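Long-range contacts in trichothecene 3-O-acetyltransferase (Gibberella zeae, PDB 2RKV), which probably transfers an acetyl group from acetyl-coenzyme A to the 3-hydroxyl of trichothecene mycotoxins such as T-2 toxin and deoxynivalenol: residues T21-L26 against M159-Q164; V85-R90 against E113-P118; Y106-F111 against A229-F234; R119-I124 against P403-V408. All blocks are in the same frame, centred on the assembly; numbering follows the deposited sequence. Where two conformers were deposited one is given.

Contact 1: T21-L26 against M159-Q164; sequences TQISLL and MDMVGQ
The side-chain amide of Gln164 meets the backbone carbonyl of Thr21 edge-on. Gln164 NE2 donates to Thr21 O at 3.1 Å, and the acceptor sits close to the amide plane. The two flat groups are not coplanar, though: NE2 stands above the carbonyl plane, 52° out of it, instead of on a lone pair. At the other end of the amide, Gln164 OE1 comes within 3.4 Å of Thr21 CB. Over one face of the amide stands a neighbour from its own segment, the Met161 methyl, with Met161 CE 4.6 Å from Gln164 CD. That methyl gets there through a bent chain, turned at chi2 (55°) and again at chi3, and its CE rests against Thr21 CG2 at 3.7 Å and Ile23 CB at 3.8 Å. Ile23 and Met161 run at about a right angle to each other. Strand 20-28, an inner strand of the mixed sheet, is thus pinned against the start of helix 161-176. The turn leading into that helix carries the HxxxD signature of the BAHD acyltransferases, here running from His156, which lines the trichothecene pocket and touches Thr21, to Asp160. Asp160 is the N-cap: its OD1 accepts from Gly163 N at 2.8 Å, while OD2 turns to Arg296 and Leu309 N. One water completes the join. It accepts from Thr21 OG1 and donates to Met159 O and, at 3.0 Å, to Gln164 OE1.

Contact 2: V85-R90 against E113-P118; sequences VVKDLR and ENIIAP
Lys87 reaches across to the backbone of Ile115, while two residues on Leu89 points the same way and meets the isoleucine side chains. In the lysine conformer given here, one of two deposited, Lys87 NZ donates a hydrogen bond to Ile115 O at 2.8 Å, in the carbonyl plane and on a lone pair; the bond need not be made all the time. The end of the chain, CD and CE, runs alongside the same oxygen near its plane, Lys87 CE being 3.3 Å from Ile115 O. When so placed, the ammonium would be expected to offset the negative pole of the short helix. Leu89 offers a single methyl: CD1 is 3.8 Å from Ile115 CG2 and equally far from Ile116 CG2, and the leucine lies at about a right angle to Ile116. Strand 83-88 is an outermost strand of the mixed five-stranded sheet, and helix 113-116 lies against one face of that sheet, Ile116 and Ala117 touching strands 20-28 and 147-155. Asp88 forms an Asx turn, OD1 accepting from Arg90 N. Arg90 grips that carboxylate side-on in a salt bridge, NE on OD1 and NH2 on OD2 (2.8 Å).

Contact 3: Y106-F111 against A229-F234; sequences YPMAMF and ASWAFF
Met108 runs past two aromatic rings of one strand, its near end on Phe233 and its far end on Trp231, and even its backbone presses on a ring, Met108 N lying 3.2 Å from Phe233 CD1. The strand, 229-236, belongs to the large mixed seven-stranded sheet; the methionine comes from a 3-10 turn in the loop between helices 98-104 and 113-116, so the contact joins two halves of the BAHD fold. Trp231 and Phe233, two residues apart, both point toward the loop. Met108 CB stands almost squarely over the Phe233 ring, 3.6 Å from its centroid and 12° off the normal, a CH-pi contact. From there the chain is extended, with CG anti to the backbone N (chi1 -156°), which carries sulfur and methyl across to the indole. SD lies 3.6 Å from Trp231 CB and is oblique to both rings, a Met-aromatic contact with each; CE comes over a face of the indole, 4.2 Å from the centroid of its six-membered ring and nearer the rim than the centre. Tyr106 O, which accepts from Arg401 NE, lies 3.4 Å from Phe233 CD1 in the ring plane.

Contact 4: R119-I124 against P403-V408; sequences RKTLPI and PIFEPV
Thr121 and Leu122 pack on the phenyl ring of Phe405, and this is the close, buried side of the contact. Thr121 CG2 sits over one face in a CH-pi contact, 4.0 Å from the ring centroid and displaced toward the rim. Leu122 CD1 comes in at the ring edge, 4.0 Å from Phe405 CD1. The threonine hydroxyl is held by Arg402 NH2. Leu122 also touches the bound trichothecene, so the loop 119-124 lines the toxin pocket with this residue, and Phe405 backs it. Farther out the contact turns polar and more open. Glu406 and Leu122 lie side by side, pointing opposite ways, and Glu406 meets Ile124 tip to tip, Ile124 CD1 lying 3.6 Å from Glu406 OE2. The same oxygen accepts a salt-bridging hydrogen bond from Lys120 NZ at 2.8 Å, on the syn side and 20° out of the carboxylate plane. Glu406 OE1 instead accepts from a water, 2.6 Å away, which in turn accepts from Leu122 N, so each carboxylate oxygen has a partner leading to the other loop. Lys120 is salt-bridged to Glu113 as well: one ammonium group between two carboxylates would be expected to ease their mutual repulsion and favour the ionised state of both.

How the contacts relate
Glu113 joins contacts 1, 2 and 4: its OE1 accepts from Gln22 NE2 of contact 1 (2.9 Å) and from Thr121 N of contact 4 (2.8 Å). Gln22 NE2 reaches Arg119 O too, binding strand 20-28 to the loop 119-124. The loop 403-408 ties contacts 3 and 4, whose centres are about 13 Å apart, with Trp231 NE1 donating to Glu406 O at 2.9 Å and a backbone bond linking Phe111 and Ile404. The side chain of Leu122 in contact 4 is about 4 Å from the bound toxin. Contact 1 lies near both ligands: the side chain of Met161 is about 6 Å from the bound coenzyme A. Contact 2 lies at the periphery.

Contact 1: T21-L26 against M159-Q164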
loop_
_atom_site.group_PDB
_atom_site.type_symbol
_atom_site.label_atom_id
_atom_site.label_comp_id
_atom_site.label_asym_id
_atom_site.label_seq_id
_atom_site.Cartn_x
_atom_site.Cartn_y
_atom_site.Cartn_z
ATOM N N THR A 21 0.767 7.368 0.407
ATOM C CA THR A 21 0.981 6.100 1.109
ATOM C C THR A 21 1.944 6.313 2.269
ATOM O O THR A 21 3.058 6.803 2.060
ATOM C CB THR A 21 1.582 5.025 0.180
ATOM O OG1 THR A 21 0.724 4.837 -0.954
ATOM C CG2 THR A 21 1.763 3.695 0.928
ATOM N N GLN A 22 1.523 5.937 3.479
ATOM C CA GLN A 22 2.359 6.078 4.676
ATOM C C GLN A 22 2.812 4.724 5.203
ATOM O O GLN A 22 2.073 3.746 5.151
ATOM C CB GLN A 22 1.601 6.787 5.806
ATOM C CG GLN A 22 0.906 8.083 5.412
ATOM C CD GLN A 22 -0.202 8.442 6.378
ATOM O OE1 GLN A 22 -0.841 7.557 6.961
ATOM N NE2 GLN A 22 -0.451 9.738 6.546
ATOM N N ILE A 23 4.030 4.675 5.732
ATOM C CA ILE A 23 4.500 3.505 6.464
ATOM C C ILE A 23 5.404 4.008 7.586
ATOM O O ILE A 23 6.149 4.981 7.396
ATOM C CB ILE A 23 5.219 2.475 5.530
ATOM C CG1 ILE A 23 5.493 1.138 6.239
ATOM C CG2 ILE A 23 6.496 3.090 4.907
ATOM C CD1 ILE A 23 4.248 0.283 6.496
ATOM N N SER A 24 5.305 3.368 8.751
ATOM C CA SER A 24 6.126 3.717 9.904
ATOM C C SER A 24 7.000 2.556 10.335
ATOM O O SER A 24 6.550 1.402 10.362
ATOM C CB SER A 24 5.259 4.169 11.092
ATOM O OG SER A 24 4.467 5.297 10.745
ATOM N N LEU A 25 8.247 2.885 10.679
ATOM C CA LEU A 25 9.217 1.942 11.203
ATOM C C LEU A 25 9.572 2.385 12.625
ATOM O O LEU A 25 9.934 3.538 12.847
ATOM C CB LEU A 25 10.471 1.914 10.306
ATOM C CG LEU A 25 10.385 1.199 8.941
ATOM C CD1 LEU A 25 9.342 1.789 8.012
ATOM C CD2 LEU A 25 11.757 1.165 8.241
ATOM N N LEU A 26 9.429 1.463 13.573
ATOM C CA LEU A 26 9.736 1.714 14.978
ATOM C C LEU A 26 11.070 1.078 15.345
ATOM O O LEU A 26 11.303 -0.096 15.060
ATOM C CB LEU A 26 8.623 1.143 15.876
ATOM C CG LEU A 26 8.880 1.152 17.389
ATOM C CD1 LEU A 26 8.808 2.585 17.935
ATOM C CD2 LEU A 26 7.879 0.245 18.105
ATOM N N MET A 159 4.491 6.762 -7.020
ATOM C CA MET A 159 4.986 5.462 -6.567
ATOM C C MET A 159 3.910 4.607 -5.934
ATOM O O MET A 159 3.077 5.110 -5.187
ATOM C CB MET A 159 6.143 5.636 -5.565
ATOM C CG MET A 159 5.770 6.340 -4.257
ATOM S SD MET A 159 7.231 6.779 -3.265
ATOM C CE MET A 159 7.812 8.190 -4.208
ATOM N N ASP A 160 3.947 3.310 -6.240
ATOM C CA ASP A 160 3.217 2.333 -5.440
ATOM C C ASP A 160 4.127 1.928 -4.270
ATOM O O ASP A 160 5.239 2.469 -4.124
ATOM C CB ASP A 160 2.773 1.131 -6.303
ATOM C CG ASP A 160 3.925 0.501 -7.091
ATOM O OD1 ASP A 160 5.075 0.526 -6.599
ATOM O OD2 ASP A 160 3.681 -0.046 -8.193
ATOM N N MET A 161 3.682 1.004 -3.422
ATOM C CA MET A 161 4.509 0.634 -2.270
ATOM C C MET A 161 5.787 -0.115 -2.670
ATOM O O MET A 161 6.802 -0.041 -1.967
ATOM C CB MET A 161 3.701 -0.133 -1.213
ATOM C CG MET A 161 4.522 -0.589 -0.020
ATOM S SD MET A 161 5.402 0.765 0.798
ATOM C CE MET A 161 4.216 1.208 2.073
ATOM N N VAL A 162 5.752 -0.824 -3.802
ATOM C CA VAL A 162 6.965 -1.494 -4.291
ATOM C C VAL A 162 7.998 -0.417 -4.666
ATOM O O VAL A 162 9.169 -0.511 -4.282
ATOM C CB VAL A 162 6.674 -2.445 -5.469
ATOM C CG1 VAL A 162 7.974 -2.971 -6.110
ATOM C CG2 VAL A 162 5.798 -3.622 -4.978
ATOM N N GLY A 163 7.543 0.614 -5.375
ATOM C CA GLY A 163 8.418 1.736 -5.733
ATOM C C GLY A 163 8.891 2.485 -4.495
ATOM O O GLY A 163 10.064 2.860 -4.379
ATOM N N GLN A 164 7.971 2.701 -3.559
ATOM C CA GLN A 164 8.293 3.411 -2.316
ATOM C C GLN A 164 9.355 2.648 -1.539
ATOM O O GLN A 164 10.309 3.241 -1.019
ATOM C CB GLN A 164 7.027 3.587 -1.472
ATOM C CG GLN A 164 7.192 4.531 -0.273
ATOM C CD GLN A 164 5.843 5.056 0.205
ATOM O OE1 GLN A 164 4.919 5.223 -0.597
ATOM N NE2 GLN A 164 5.724 5.315 1.509
HETATM O O HOH W 1 2.903 4.266 -2.608
#

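Contact 2: V85-R90 against E113-P118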
loop_
_atom_site.group_PDB
_atom_site.type_symbol
_atom_site.label_atom_id
_atom_site.label_comp_id
_atom_site.label_asym_id
_atom_site.label_seq_id
_atom_site.Cartn_x
_atom_site.Cartn_y
_atom_site.Cartn_z
ATOM N N VAL A 85 10.580 16.223 8.803
ATOM C CA VAL A 85 10.102 16.922 9.986
ATOM C C VAL A 85 10.611 16.113 11.170
ATOM O O VAL A 85 10.507 14.888 11.176
ATOM C CB VAL A 85 8.542 16.969 10.020
ATOM C CG1 VAL A 85 8.017 17.451 11.384
ATOM C CG2 VAL A 85 8.004 17.857 8.905
ATOM N N VAL A 86 11.161 16.803 12.166
ATOM C CA VAL A 86 11.575 16.168 13.409
ATOM C C VAL A 86 10.597 16.600 14.495
ATOM O O VAL A 86 10.372 17.804 14.686
ATOM C CB VAL A 86 13.032 16.542 13.785
ATOM C CG1 VAL A 86 13.458 15.847 15.080
ATOM C CG2 VAL A 86 13.988 16.190 12.633
ATOM N N LYS A 87 9.995 15.614 15.156
ATOM C CA LYS A 87 9.019 15.829 16.220
ATOM C C LYS A 87 9.475 15.147 17.504
ATOM O O LYS A 87 9.698 13.934 17.510
ATOM C CB LYS A 87 7.676 15.221 15.822
ATOM C CG LYS A 87 6.599 16.192 15.402
ATOM C CD LYS A 87 5.280 15.662 15.920
ATOM C CE LYS A 87 4.083 16.228 15.195
ATOM N NZ LYS A 87 2.871 15.671 15.830
ATOM N N ASP A 88 9.598 15.914 18.588
ATOM C CA ASP A 88 9.965 15.333 19.883
ATOM C C ASP A 88 8.728 15.065 20.738
ATOM O O ASP A 88 8.139 15.997 21.296
ATOM C CB ASP A 88 10.959 16.225 20.649
ATOM C CG ASP A 88 11.373 15.619 21.995
ATOM O OD1 ASP A 88 11.095 14.412 22.243
ATOM O OD2 ASP A 88 11.999 16.341 22.805
ATOM N N LEU A 89 8.369 13.788 20.862
ATOM C CA LEU A 89 7.147 13.380 21.566
ATOM C C LEU A 89 7.439 12.708 22.905
ATOM O O LEU A 89 6.538 12.151 23.530
ATOM C CB LEU A 89 6.306 12.440 20.685
ATOM C CG LEU A 89 5.920 12.943 19.293
ATOM C CD1 LEU A 89 5.328 11.799 18.442
ATOM C CD2 LEU A 89 4.977 14.114 19.371
ATOM N N ARG A 90 8.697 12.768 23.344
ATOM C CA ARG A 90 9.119 12.096 24.579
ATOM C C ARG A 90 8.325 12.540 25.801
ATOM O O ARG A 90 8.075 11.735 26.707
ATOM C CB ARG A 90 10.613 12.294 24.843
ATOM C CG ARG A 90 11.521 11.531 23.884
ATOM C CD ARG A 90 12.971 11.909 24.085
ATOM N NE ARG A 90 13.209 13.292 23.681
ATOM C CZ ARG A 90 14.340 13.957 23.887
ATOM N NH1 ARG A 90 15.360 13.372 24.504
ATOM N NH2 ARG A 90 14.440 15.213 23.476
ATOM N N GLU A 113 -1.697 9.110 12.239
ATOM C CA GLU A 113 -1.070 9.870 11.145
ATOM C C GLU A 113 -0.972 11.360 11.479
ATOM O O GLU A 113 -0.081 12.041 10.997
ATOM C CB GLU A 113 -1.811 9.698 9.816
ATOM C CG GLU A 113 -3.234 10.273 9.822
ATOM C CD GLU A 113 -3.845 10.406 8.443
ATOM O OE1 GLU A 113 -3.158 10.106 7.433
ATOM O OE2 GLU A 113 -5.033 10.811 8.364
ATOM N N ASN A 114 -1.896 11.859 12.298
ATOM C CA ASN A 114 -1.882 13.278 12.654
ATOM C C ASN A 114 -0.724 13.645 13.578
ATOM O O ASN A 114 -0.302 14.807 13.626
ATOM C CB ASN A 114 -3.235 13.682 13.249
ATOM C CG ASN A 114 -4.382 13.439 12.286
ATOM O OD1 ASN A 114 -5.335 12.727 12.608
ATOM N ND2 ASN A 114 -4.283 13.996 11.090
ATOM N N ILE A 115 -0.188 12.639 14.273
ATOM C CA ILE A 115 0.873 12.824 15.254
ATOM C C ILE A 115 2.241 12.400 14.696
ATOM O O ILE A 115 3.246 13.086 14.928
ATOM C CB ILE A 115 0.549 12.052 16.557
ATOM C CG1 ILE A 115 -0.790 12.539 17.131
ATOM C CG2 ILE A 115 1.678 12.193 17.599
ATOM C CD1 ILE A 115 -1.272 11.731 18.321
ATOM N N ILE A 116 2.283 11.282 13.967
ATOM C CA ILE A 116 3.574 10.705 13.560
ATOM C C ILE A 116 3.880 10.715 12.043
ATOM O O ILE A 116 4.963 10.285 11.633
ATOM C CB ILE A 116 3.817 9.288 14.204
ATOM C CG1 ILE A 116 2.669 8.308 13.912
ATOM C CG2 ILE A 116 3.996 9.410 15.735
ATOM C CD1 ILE A 116 2.499 7.913 12.463
ATOM N N ALA A 117 2.954 11.232 11.237
ATOM C CA ALA A 117 3.162 11.374 9.787
ATOM C C ALA A 117 3.269 12.849 9.377
ATOM O O ALA A 117 2.635 13.708 9.998
ATOM C CB ALA A 117 2.046 10.678 9.005
ATOM N N PRO A 118 4.063 13.147 8.328
ATOM C CA PRO A 118 4.253 14.535 7.873
ATOM C C PRO A 118 3.098 15.100 7.039
ATOM O O PRO A 118 3.029 16.317 6.825
ATOM C CB PRO A 118 5.523 14.447 7.022
ATOM C CG PRO A 118 5.504 13.065 6.481
ATOM C CD PRO A 118 4.859 12.193 7.526
#

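Contact 3: Y106-F111 against A229-F234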
loop_
_atom_site.group_PDB
_atom_site.type_symbol
_atom_site.label_atom_id
_atom_site.label_comp_id
_atom_site.label_asym_id
_atom_site.label_seq_id
_atom_site.Cartn_x
_atom_site.Cartn_y
_atom_site.Cartn_z
ATOM N N TYR A 106 1.872 -3.165 19.340
ATOM C CA TYR A 106 1.991 -2.228 18.211
ATOM C C TYR A 106 0.680 -2.016 17.426
ATOM O O TYR A 106 0.626 -2.228 16.207
ATOM C CB TYR A 106 3.141 -2.644 17.270
ATOM C CG TYR A 106 4.355 -3.192 17.983
ATOM C CD1 TYR A 106 4.563 -4.572 18.083
ATOM C CD2 TYR A 106 5.293 -2.341 18.581
ATOM C CE1 TYR A 106 5.666 -5.091 18.744
ATOM C CE2 TYR A 106 6.413 -2.852 19.242
ATOM C CZ TYR A 106 6.583 -4.233 19.328
ATOM O OH TYR A 106 7.671 -4.777 19.968
ATOM N N PRO A 107 -0.381 -1.549 18.113
ATOM C CA PRO A 107 -1.659 -1.342 17.432
ATOM C C PRO A 107 -1.651 -0.155 16.479
ATOM O O PRO A 107 -0.905 0.811 16.685
ATOM C CB PRO A 107 -2.633 -1.075 18.588
ATOM C CG PRO A 107 -1.794 -0.486 19.641
ATOM C CD PRO A 107 -0.453 -1.170 19.535
ATOM N N MET A 108 -2.501 -0.228 15.455
ATOM C CA MET A 108 -2.623 0.849 14.481
ATOM C C MET A 108 -2.973 2.182 15.142
ATOM O O MET A 108 -2.508 3.241 14.713
ATOM C CB MET A 108 -3.674 0.500 13.434
ATOM C CG MET A 108 -3.474 1.222 12.115
ATOM S SD MET A 108 -4.724 0.697 10.947
ATOM C CE MET A 108 -3.988 1.190 9.378
ATOM N N ALA A 109 -3.789 2.114 16.194
ATOM C CA ALA A 109 -4.233 3.310 16.910
ATOM C C ALA A 109 -3.077 4.109 17.526
ATOM O O ALA A 109 -3.221 5.310 17.771
ATOM C CB ALA A 109 -5.267 2.934 17.983
ATOM N N MET A 110 -1.950 3.445 17.787
ATOM C CA MET A 110 -0.767 4.127 18.337
ATOM C C MET A 110 0.141 4.745 17.267
ATOM O O MET A 110 1.162 5.362 17.596
ATOM C CB MET A 110 0.034 3.189 19.243
ATOM C CG MET A 110 -0.607 2.971 20.617
ATOM S SD MET A 110 0.357 1.848 21.628
ATOM C CE MET A 110 -0.757 1.667 23.023
ATOM N N PHE A 111 -0.236 4.571 16.001
ATOM C CA PHE A 111 0.450 5.220 14.883
ATOM C C PHE A 111 -0.523 6.207 14.242
ATOM O O PHE A 111 -0.981 6.016 13.112
ATOM C CB PHE A 111 0.930 4.186 13.844
ATOM C CG PHE A 111 1.968 3.232 14.348
ATOM C CD1 PHE A 111 3.330 3.486 14.141
ATOM C CD2 PHE A 111 1.598 2.064 15.016
ATOM C CE1 PHE A 111 4.304 2.589 14.595
ATOM C CE2 PHE A 111 2.560 1.165 15.479
ATOM C CZ PHE A 111 3.918 1.422 15.263
ATOM N N ALA A 229 -17.428 3.173 11.191
ATOM C CA ALA A 229 -16.420 2.164 10.866
ATOM C C ALA A 229 -15.137 2.387 11.660
ATOM O O ALA A 229 -14.979 3.418 12.321
ATOM C CB ALA A 229 -16.138 2.175 9.370
ATOM N N SER A 230 -14.228 1.416 11.605
ATOM C CA SER A 230 -12.947 1.544 12.287
ATOM C C SER A 230 -11.835 0.786 11.564
ATOM O O SER A 230 -12.102 0.037 10.626
ATOM C CB SER A 230 -13.055 1.071 13.743
ATOM O OG SER A 230 -13.058 -0.343 13.843
ATOM N N TRP A 231 -10.603 1.017 12.018
ATOM C CA TRP A 231 -9.408 0.282 11.594
ATOM C C TRP A 231 -8.932 -0.606 12.743
ATOM O O TRP A 231 -9.016 -0.220 13.911
ATOM C CB TRP A 231 -8.279 1.268 11.266
ATOM C CG TRP A 231 -8.300 1.846 9.884
ATOM C CD1 TRP A 231 -8.633 3.123 9.528
ATOM C CD2 TRP A 231 -7.941 1.169 8.674
ATOM N NE1 TRP A 231 -8.523 3.276 8.167
ATOM C CE2 TRP A 231 -8.087 2.094 7.618
ATOM C CE3 TRP A 231 -7.499 -0.134 8.382
ATOM C CZ2 TRP A 231 -7.826 1.757 6.282
ATOM C CZ3 TRP A 231 -7.241 -0.475 7.051
ATOM C CH2 TRP A 231 -7.407 0.473 6.018
ATOM N N ALA A 232 -8.392 -1.777 12.416
ATOM C CA ALA A 232 -7.730 -2.621 13.400
ATOM C C ALA A 232 -6.679 -3.507 12.748
ATOM O O ALA A 232 -6.876 -3.995 11.624
ATOM C CB ALA A 232 -8.743 -3.491 14.147
ATOM N N PHE A 233 -5.582 -3.743 13.454
ATOM C CA PHE A 233 -4.638 -4.743 13.072
ATOM C C PHE A 233 -5.051 -6.048 13.723
ATOM O O PHE A 233 -5.498 -6.074 14.836
ATOM C CB PHE A 233 -3.249 -4.464 13.628
ATOM C CG PHE A 233 -2.465 -3.349 12.930
ATOM C CD1 PHE A 233 -1.516 -2.657 13.622
ATOM C CD2 PHE A 233 -2.686 -3.003 11.623
ATOM C CE1 PHE A 233 -0.809 -1.658 13.049
ATOM C CE2 PHE A 233 -1.960 -2.022 11.053
ATOM C CZ PHE A 233 -1.038 -1.347 11.764
ATOM N N PHE A 234 -4.806 -7.106 12.968
ATOM C CA PHE A 234 -4.902 -8.489 13.427
ATOM C C PHE A 234 -3.612 -9.216 13.089
ATOM O O PHE A 234 -3.145 -9.086 12.010
ATOM C CB PHE A 234 -6.059 -9.199 12.706
ATOM C CG PHE A 234 -7.411 -8.634 13.025
ATOM C CD1 PHE A 234 -7.964 -7.631 12.287
ATOM C CD2 PHE A 234 -8.148 -9.155 14.055
ATOM C CE1 PHE A 234 -9.178 -7.154 12.594
ATOM C CE2 PHE A 234 -9.381 -8.670 14.357
ATOM C CZ PHE A 234 -9.884 -7.665 13.670
#

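Contact 4: R119-I124 against P403-V408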
loop_
_atom_site.group_PDB
_atom_site.type_symbol
_atom_site.label_atom_id
_atom_site.label_comp_id
_atom_site.label_asym_id
_atom_site.label_seq_id
_atom_site.Cartn_x
_atom_site.Cartn_y
_atom_site.Cartn_z
ATOM N N ARG A 119 2.206 14.232 6.573
ATOM C CA ARG A 119 1.057 14.641 5.769
ATOM C C ARG A 119 0.006 13.535 5.849
ATOM O O ARG A 119 0.350 12.366 5.981
ATOM C CB ARG A 119 1.472 14.871 4.306
ATOM C CG ARG A 119 0.307 15.209 3.375
ATOM C CD ARG A 119 0.791 15.918 2.130
ATOM N NE ARG A 119 -0.285 16.168 1.174
ATOM C CZ ARG A 119 -0.206 17.034 0.165
ATOM N NH1 ARG A 119 -1.226 17.187 -0.665
ATOM N NH2 ARG A 119 0.891 17.763 -0.006
ATOM N N LYS A 120 -1.267 13.909 5.767
ATOM C CA LYS A 120 -2.344 12.915 5.816
ATOM C C LYS A 120 -2.378 12.045 4.564
ATOM O O LYS A 120 -1.914 12.451 3.495
ATOM C CB LYS A 120 -3.695 13.596 6.036
ATOM C CG LYS A 120 -3.853 14.171 7.441
ATOM C CD LYS A 120 -5.134 14.997 7.586
ATOM C CE LYS A 120 -6.382 14.140 7.397
ATOM N NZ LYS A 120 -6.555 13.154 8.503
ATOM N N THR A 121 -2.925 10.840 4.710
ATOM C CA THR A 121 -3.130 9.924 3.596
ATOM C C THR A 121 -4.082 10.502 2.545
ATOM O O THR A 121 -3.807 10.450 1.338
ATOM C CB THR A 121 -3.697 8.590 4.109
ATOM O OG1 THR A 121 -2.719 7.943 4.933
ATOM C CG2 THR A 121 -4.065 7.683 2.944
ATOM N N LEU A 122 -5.201 11.045 3.016
ATOM C CA LEU A 122 -6.246 11.545 2.143
ATOM C C LEU A 122 -6.158 13.063 2.001
ATOM O O LEU A 122 -5.588 13.727 2.869
ATOM C CB LEU A 122 -7.623 11.117 2.674
ATOM C CG LEU A 122 -7.817 9.601 2.821
ATOM C CD1 LEU A 122 -9.135 9.259 3.532
ATOM C CD2 LEU A 122 -7.705 8.860 1.477
ATOM N N PRO A 123 -6.711 13.615 0.894
ATOM C CA PRO A 123 -6.715 15.062 0.665
ATOM C C PRO A 123 -7.733 15.770 1.560
ATOM O O PRO A 123 -8.723 16.326 1.070
ATOM C CB PRO A 123 -7.106 15.178 -0.812
ATOM C CG PRO A 123 -7.954 13.981 -1.063
ATOM C CD PRO A 123 -7.342 12.882 -0.224
ATOM N N ILE A 124 -7.477 15.726 2.862
ATOM C CA ILE A 124 -8.362 16.282 3.877
ATOM C C ILE A 124 -7.551 17.248 4.727
ATOM O O ILE A 124 -6.441 16.926 5.152
ATOM C CB ILE A 124 -8.959 15.163 4.788
ATOM C CG1 ILE A 124 -9.879 14.240 3.982
ATOM C CG2 ILE A 124 -9.700 15.768 6.003
ATOM C CD1 ILE A 124 -10.243 12.940 4.684
ATOM N N PRO A 403 0.353 3.744 9.508
ATOM C CA PRO A 403 -0.465 4.655 10.329
ATOM C C PRO A 403 -1.978 4.529 10.129
ATOM O O PRO A 403 -2.466 4.270 9.020
ATOM C CB PRO A 403 0.007 6.048 9.877
ATOM C CG PRO A 403 1.458 5.813 9.509
ATOM C CD PRO A 403 1.372 4.490 8.745
ATOM N N ILE A 404 -2.710 4.722 11.218
ATOM C CA ILE A 404 -4.160 4.823 11.149
ATOM C C ILE A 404 -4.573 6.145 10.487
ATOM O O ILE A 404 -3.923 7.181 10.670
ATOM C CB ILE A 404 -4.804 4.670 12.561
ATOM C CG1 ILE A 404 -6.297 4.345 12.452
ATOM C CG2 ILE A 404 -4.544 5.902 13.443
ATOM C CD1 ILE A 404 -6.902 3.804 13.749
ATOM N N PHE A 405 -5.639 6.085 9.702
ATOM C CA PHE A 405 -6.255 7.266 9.127
ATOM C C PHE A 405 -7.772 7.076 9.149
ATOM O O PHE A 405 -8.272 6.221 9.898
ATOM C CB PHE A 405 -5.684 7.597 7.730
ATOM C CG PHE A 405 -5.892 6.526 6.677
ATOM C CD1 PHE A 405 -6.744 6.762 5.598
ATOM C CD2 PHE A 405 -5.185 5.318 6.720
ATOM C CE1 PHE A 405 -6.933 5.795 4.593
ATOM C CE2 PHE A 405 -5.360 4.343 5.715
ATOM C CZ PHE A 405 -6.239 4.592 4.647
ATOM N N GLU A 406 -8.503 7.874 8.376
ATOM C CA GLU A 406 -9.959 7.742 8.354
ATOM C C GLU A 406 -10.337 6.314 7.965
ATOM O O GLU A 406 -9.696 5.718 7.097
ATOM C CB GLU A 406 -10.598 8.732 7.375
ATOM C CG GLU A 406 -10.582 10.192 7.841
ATOM C CD GLU A 406 -9.253 10.909 7.583
ATOM O OE1 GLU A 406 -8.351 10.320 6.936
ATOM O OE2 GLU A 406 -9.118 12.071 8.032
ATOM N N PRO A 407 -11.371 5.754 8.618
ATOM C CA PRO A 407 -11.877 4.464 8.169
ATOM C C PRO A 407 -12.335 4.548 6.718
ATOM O O PRO A 407 -12.928 5.554 6.309
ATOM C CB PRO A 407 -13.077 4.218 9.098
ATOM C CG PRO A 407 -12.763 4.994 10.320
ATOM C CD PRO A 407 -12.100 6.244 9.803
ATOM N N VAL A 408 -12.024 3.510 5.952
ATOM C CA VAL A 408 -12.464 3.376 4.573
ATOM C C VAL A 408 -13.012 1.961 4.463
ATOM O O VAL A 408 -12.240 0.997 4.401
ATOM C CB VAL A 408 -11.295 3.565 3.568
ATOM C CG1 VAL A 408 -11.776 3.385 2.131
ATOM C CG2 VAL A 408 -10.632 4.933 3.747
HETATM O O HOH W 2 -6.019 10.867 5.834
#